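Local coordinates for putative trimethylamine methyltransferase (Rhizobium meliloti, PDB 4YYC), which probably catalyses methyl transfer, acting as a methyltransferase of the trimethylamine type, at the interface of chains A and B. Residues are numbered along the deposited sequence; one frame, centred on the assembly and turned at random. Chains: chain A/B, Putative trimethylamine methyltransferase.

Contact 1: the interface of chains A and B. Residues chain A 329, 362-363, 369, 373; chain B 465-467.
The side-chain amide of A:Gln369 bonds both backbone polar groups of B:Asp466, a loop residue of chain B. B:Asp466 N donates to the amide oxygen, A:Gln369 OE1, at 2.8 Å, and A:Gln369 NE2 returns a bond to B:Asp466 O at 3.0 Å. The second is nearly straight, 171° at the hydrogen, and its acceptor lies in the glutamine amide plane. In both bonds, however, the donor stands above the carbonyl plane of its acceptor. Both use the backbone of B:Asp466, so this pairing probably does not need its carboxylate. B:Ala465 packs against the glutamine amide, its CA 3.8 Å from A:Gln369 CD. With CG anti to the backbone N (chi1 179°), the extended chain of A:Gln369 carries the amide to B:Asp466. Behind it, A:Glu373 OE2 takes a bond from A:Gln369 NE2 at 3.0 Å; together with B:Asp466 N at OE1, this supports the modelled amide orientation. The other carboxylate oxygen, A:Glu373 OE1, accepts from A:Gly362 N at 2.8 Å and so ties the helix to the adjoining loop. A leucine in place of A:Gln369 would probably leave the N and O of B:Asp466 without these mates and deprive A:Glu373 OE2 of its donor. Farther along, water 1 bridges the two chains, 2.6 Å from A:Pro329 O and equally far from the amide nitrogen B:Asn467 ND2. The patch is one half of a two-fold pair in the deposited dimer, which may or may not be the biological assembly. In chain A it is built from helix 368-383, the loop at A:Gly362 and strand 329-330, against which the loop 465-467 of chain B lies.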
loop_
_atom_site.group_PDB
_atom_site.type_symbol
_atom_site.label_atom_id
_atom_site.label_comp_id
_atom_site.label_asym_id
_atom_site.label_seq_id
_atom_site.Cartn_x
_atom_site.Cartn_y
_atom_site.Cartn_z
ATOM N N PRO A 329 6.950 7.958 -18.340
ATOM C CA PRO A 329 5.830 7.809 -17.395
ATOM C C PRO A 329 6.197 6.916 -16.240
ATOM O O PRO A 329 6.788 5.859 -16.464
ATOM C CB PRO A 329 4.759 7.111 -18.204
ATOM C CG PRO A 329 5.152 7.319 -19.585
ATOM C CD PRO A 329 6.625 7.427 -19.659
ATOM N N GLY A 362 4.848 0.617 -14.393
ATOM C CA GLY A 362 5.650 0.847 -15.575
ATOM C C GLY A 362 6.581 -0.299 -15.911
ATOM O O GLY A 362 7.269 -0.266 -16.934
ATOM N N SER A 363 6.666 -1.304 -15.055
ATOM C CA SER A 363 7.516 -2.436 -15.343
ATOM C C SER A 363 7.120 -3.213 -16.567
ATOM O O SER A 363 5.977 -3.209 -16.973
ATOM C CB SER A 363 7.476 -3.406 -14.151
ATOM O OG SER A 363 8.521 -4.337 -14.248
ATOM N N GLN A 369 8.942 -4.793 -9.076
ATOM C CA GLN A 369 8.645 -3.413 -9.472
ATOM C C GLN A 369 7.167 -3.283 -9.810
ATOM O O GLN A 369 6.462 -2.384 -9.291
ATOM C CB GLN A 369 9.519 -2.962 -10.661
ATOM C CG GLN A 369 9.202 -1.540 -11.080
ATOM C CD GLN A 369 9.889 -1.115 -12.350
ATOM O OE1 GLN A 369 10.928 -1.664 -12.739
ATOM N NE2 GLN A 369 9.303 -0.141 -13.027
ATOM N N GLU A 373 4.642 -0.983 -7.448
ATOM C CA GLU A 373 3.967 0.156 -8.071
ATOM C C GLU A 373 2.445 -0.065 -7.979
ATOM O O GLU A 373 1.693 0.832 -7.643
ATOM C CB GLU A 373 4.471 0.355 -9.495
ATOM C CG GLU A 373 5.918 0.804 -9.536
ATOM C CD GLU A 373 6.545 0.872 -10.913
ATOM O OE1 GLU A 373 6.004 0.313 -11.871
ATOM O OE2 GLU A 373 7.659 1.422 -11.028
ATOM N N ALA B 465 13.845 1.187 -10.251
ATOM C CA ALA B 465 12.755 1.058 -11.217
ATOM C C ALA B 465 13.256 1.204 -12.636
ATOM O O ALA B 465 14.088 2.065 -12.925
ATOM C CB ALA B 465 11.685 2.098 -10.963
ATOM N N ASP B 466 12.793 0.333 -13.525
ATOM C CA ASP B 466 13.035 0.512 -14.918
ATOM C C ASP B 466 11.802 1.164 -15.548
ATOM O O ASP B 466 10.698 0.590 -15.584
ATOM C CB ASP B 466 13.355 -0.812 -15.608
ATOM C CG ASP B 466 13.722 -0.629 -17.037
ATOM O OD1 ASP B 466 12.887 -0.095 -17.808
ATOM O OD2 ASP B 466 14.885 -0.987 -17.453
ATOM N N ASN B 467 12.005 2.389 -16.030
ATOM C CA ASN B 467 10.952 3.166 -16.612
ATOM C C ASN B 467 11.173 3.381 -18.114
ATOM O O ASN B 467 10.594 4.289 -18.737
ATOM C CB ASN B 467 10.906 4.523 -15.895
ATOM C CG ASN B 467 10.552 4.380 -14.437
ATOM O OD1 ASN B 467 11.274 4.880 -13.557
ATOM N ND2 ASN B 467 9.494 3.679 -14.168
HETATM O O HOH W 1 7.671 3.491 -15.979
#

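Contact 2: the interface of chains A and B. Residues chain A 147, 153, 364-365, 397; chain B 470, 473.
Helix 470-475 of chain B presents two aromatic side chains to strands 145-147 and 153-155, the loop at A:Lys364 and A:Val365, and 3-10 helix 397-399 of chain A. B:Phe470 lies flat on A:Arg153: ring and guanidinium planes are 2° apart, and the two side chains run past one another in opposite directions. The arginine's CD sits over the middle of the ring, 3.5 Å from the centroid of B:Phe470, while its guanidinium is displaced toward CG and CD2. The chain of A:Arg153 is extended as far as NE, and a turn about its last torsion (chi4 -85°) lays the guanidinium flat along the same face. A:Glu397 holds that guanidinium from its edge. NE and NH2 of A:Arg153 each bond one carboxylate oxygen through its syn lone pair, and the NH2 to OE2 salt bridge of A:Glu397 measures 2.8 Å. This side-on grip restrains the guanidinium's rotation, and the carboxylate probably offsets part of its positive charge. A:Arg147 adds its NH2 at the CE1 corner of B:Phe470, its guanidinium steeply inclined to the ring, by 75°. B:Trp473 instead rests on aliphatic groups. A:Lys364 CB stands over one indole face, 3.6 Å from the centroid of the six-membered ring of B:Trp473. Bends at its second and third torsions keep the lysine chain along the indole, bringing CE of A:Lys364 near CG and CB of B:Trp473. A:Val365 CG1 touches the far rim at B:Trp473 CH2, 3.6 Å away. Water 2 links the helix start to the salt bridge, lying 2.8 Å from B:Phe470 N and the same distance from A:Glu397 OE2.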
loop_
_atom_site.group_PDB
_atom_site.type_symbol
_atom_site.label_atom_id
_atom_site.label_comp_id
_atom_site.label_asym_id
_atom_site.label_seq_id
_atom_site.Cartn_x
_atom_site.Cartn_y
_atom_site.Cartn_z
ATOM N N ARG A 147 0.730 -9.729 -23.043
ATOM C CA ARG A 147 1.698 -10.743 -22.708
ATOM C C ARG A 147 0.945 -12.020 -22.524
ATOM O O ARG A 147 0.162 -12.120 -21.564
ATOM C CB ARG A 147 2.423 -10.377 -21.425
ATOM C CG ARG A 147 3.610 -9.564 -21.681
ATOM C CD ARG A 147 4.844 -10.376 -22.065
ATOM N NE ARG A 147 5.954 -9.487 -22.051
ATOM C CZ ARG A 147 7.163 -9.786 -22.449
ATOM N NH1 ARG A 147 7.459 -10.978 -22.964
ATOM N NH2 ARG A 147 8.076 -8.854 -22.366
ATOM N N ARG A 153 5.148 -11.270 -26.032
ATOM C CA ARG A 153 4.592 -9.924 -26.155
ATOM C C ARG A 153 4.193 -9.757 -27.609
ATOM O O ARG A 153 5.062 -9.783 -28.488
ATOM C CB ARG A 153 5.605 -8.865 -25.767
ATOM C CG ARG A 153 5.103 -7.446 -25.696
ATOM C CD ARG A 153 6.217 -6.486 -25.366
ATOM N NE ARG A 153 5.853 -5.089 -25.337
ATOM C CZ ARG A 153 5.803 -4.280 -26.386
ATOM N NH1 ARG A 153 6.030 -4.740 -27.622
ATOM N NH2 ARG A 153 5.544 -3.008 -26.208
ATOM N N LYS A 364 8.094 -3.883 -17.193
ATOM C CA LYS A 364 7.845 -4.705 -18.371
ATOM C C LYS A 364 7.419 -6.130 -18.039
ATOM O O LYS A 364 6.993 -6.876 -18.922
ATOM C CB LYS A 364 9.078 -4.708 -19.286
ATOM C CG LYS A 364 9.135 -3.525 -20.260
ATOM C CD LYS A 364 9.053 -2.139 -19.697
ATOM C CE LYS A 364 10.223 -1.795 -18.832
ATOM N NZ LYS A 364 10.076 -0.427 -18.275
ATOM N N VAL A 365 7.591 -6.502 -16.767
ATOM C CA VAL A 365 7.358 -7.875 -16.327
ATOM C C VAL A 365 6.615 -7.816 -14.988
ATOM O O VAL A 365 6.719 -6.810 -14.290
ATOM C CB VAL A 365 8.672 -8.668 -16.176
ATOM C CG1 VAL A 365 9.169 -9.081 -17.542
ATOM C CG2 VAL A 365 9.728 -7.874 -15.435
ATOM N N GLU A 397 3.492 -2.376 -18.220
ATOM C CA GLU A 397 4.271 -1.663 -19.188
ATOM C C GLU A 397 3.633 -0.311 -19.487
ATOM O O GLU A 397 3.501 0.108 -20.631
ATOM C CB GLU A 397 4.503 -2.525 -20.463
ATOM C CG GLU A 397 5.689 -2.064 -21.257
ATOM C CD GLU A 397 5.784 -2.761 -22.587
ATOM O OE1 GLU A 397 5.946 -4.017 -22.625
ATOM O OE2 GLU A 397 5.646 -2.081 -23.615
ATOM N N PHE B 470 9.957 -0.862 -23.646
ATOM C CA PHE B 470 10.199 -2.300 -23.848
ATOM C C PHE B 470 11.476 -2.535 -24.645
ATOM O O PHE B 470 12.311 -3.361 -24.300
ATOM C CB PHE B 470 9.001 -2.994 -24.549
ATOM C CG PHE B 470 9.313 -4.358 -25.024
ATOM C CD1 PHE B 470 9.459 -5.401 -24.146
ATOM C CD2 PHE B 470 9.529 -4.589 -26.361
ATOM C CE1 PHE B 470 9.787 -6.667 -24.591
ATOM C CE2 PHE B 470 9.848 -5.845 -26.816
ATOM C CZ PHE B 470 9.989 -6.875 -25.931
ATOM N N TRP B 473 14.612 -1.871 -22.629
ATOM C CA TRP B 473 14.728 -2.858 -21.555
ATOM C C TRP B 473 15.141 -4.237 -22.108
ATOM O O TRP B 473 15.941 -4.947 -21.495
ATOM C CB TRP B 473 13.406 -2.904 -20.787
ATOM C CG TRP B 473 13.224 -4.034 -19.802
ATOM C CD1 TRP B 473 13.561 -4.044 -18.482
ATOM C CD2 TRP B 473 12.611 -5.299 -20.077
ATOM N NE1 TRP B 473 13.153 -5.252 -17.909
ATOM C CE2 TRP B 473 12.588 -6.032 -18.878
ATOM C CE3 TRP B 473 12.038 -5.857 -21.207
ATOM C CZ2 TRP B 473 12.073 -7.337 -18.805
ATOM C CZ3 TRP B 473 11.507 -7.145 -21.126
ATOM C CH2 TRP B 473 11.523 -7.860 -19.932
HETATM O O HOH W 2 7.302 0.095 -23.919
#

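Contact 1 and contact 2 are neighbours, the centres of their C-alpha atoms about 10 Å apart. One stretch of chain B serves both: the loop 465-467 in contact 1 leads within a few residues into helix 470-475 in contact 2. On chain A the loop running from A:Gly362 to A:Val365 spans both and leads into helix 368-383. Contact 1 relies on polar pairing with backbone, contact 2 on aromatic faces, so together they probably hold the segment's course, with the two aromatic side chains of contact 2 packed against chain A. Two-fold symmetry repeats the pair with the chains exchanged, consistent with a reciprocal clasp between the subunits.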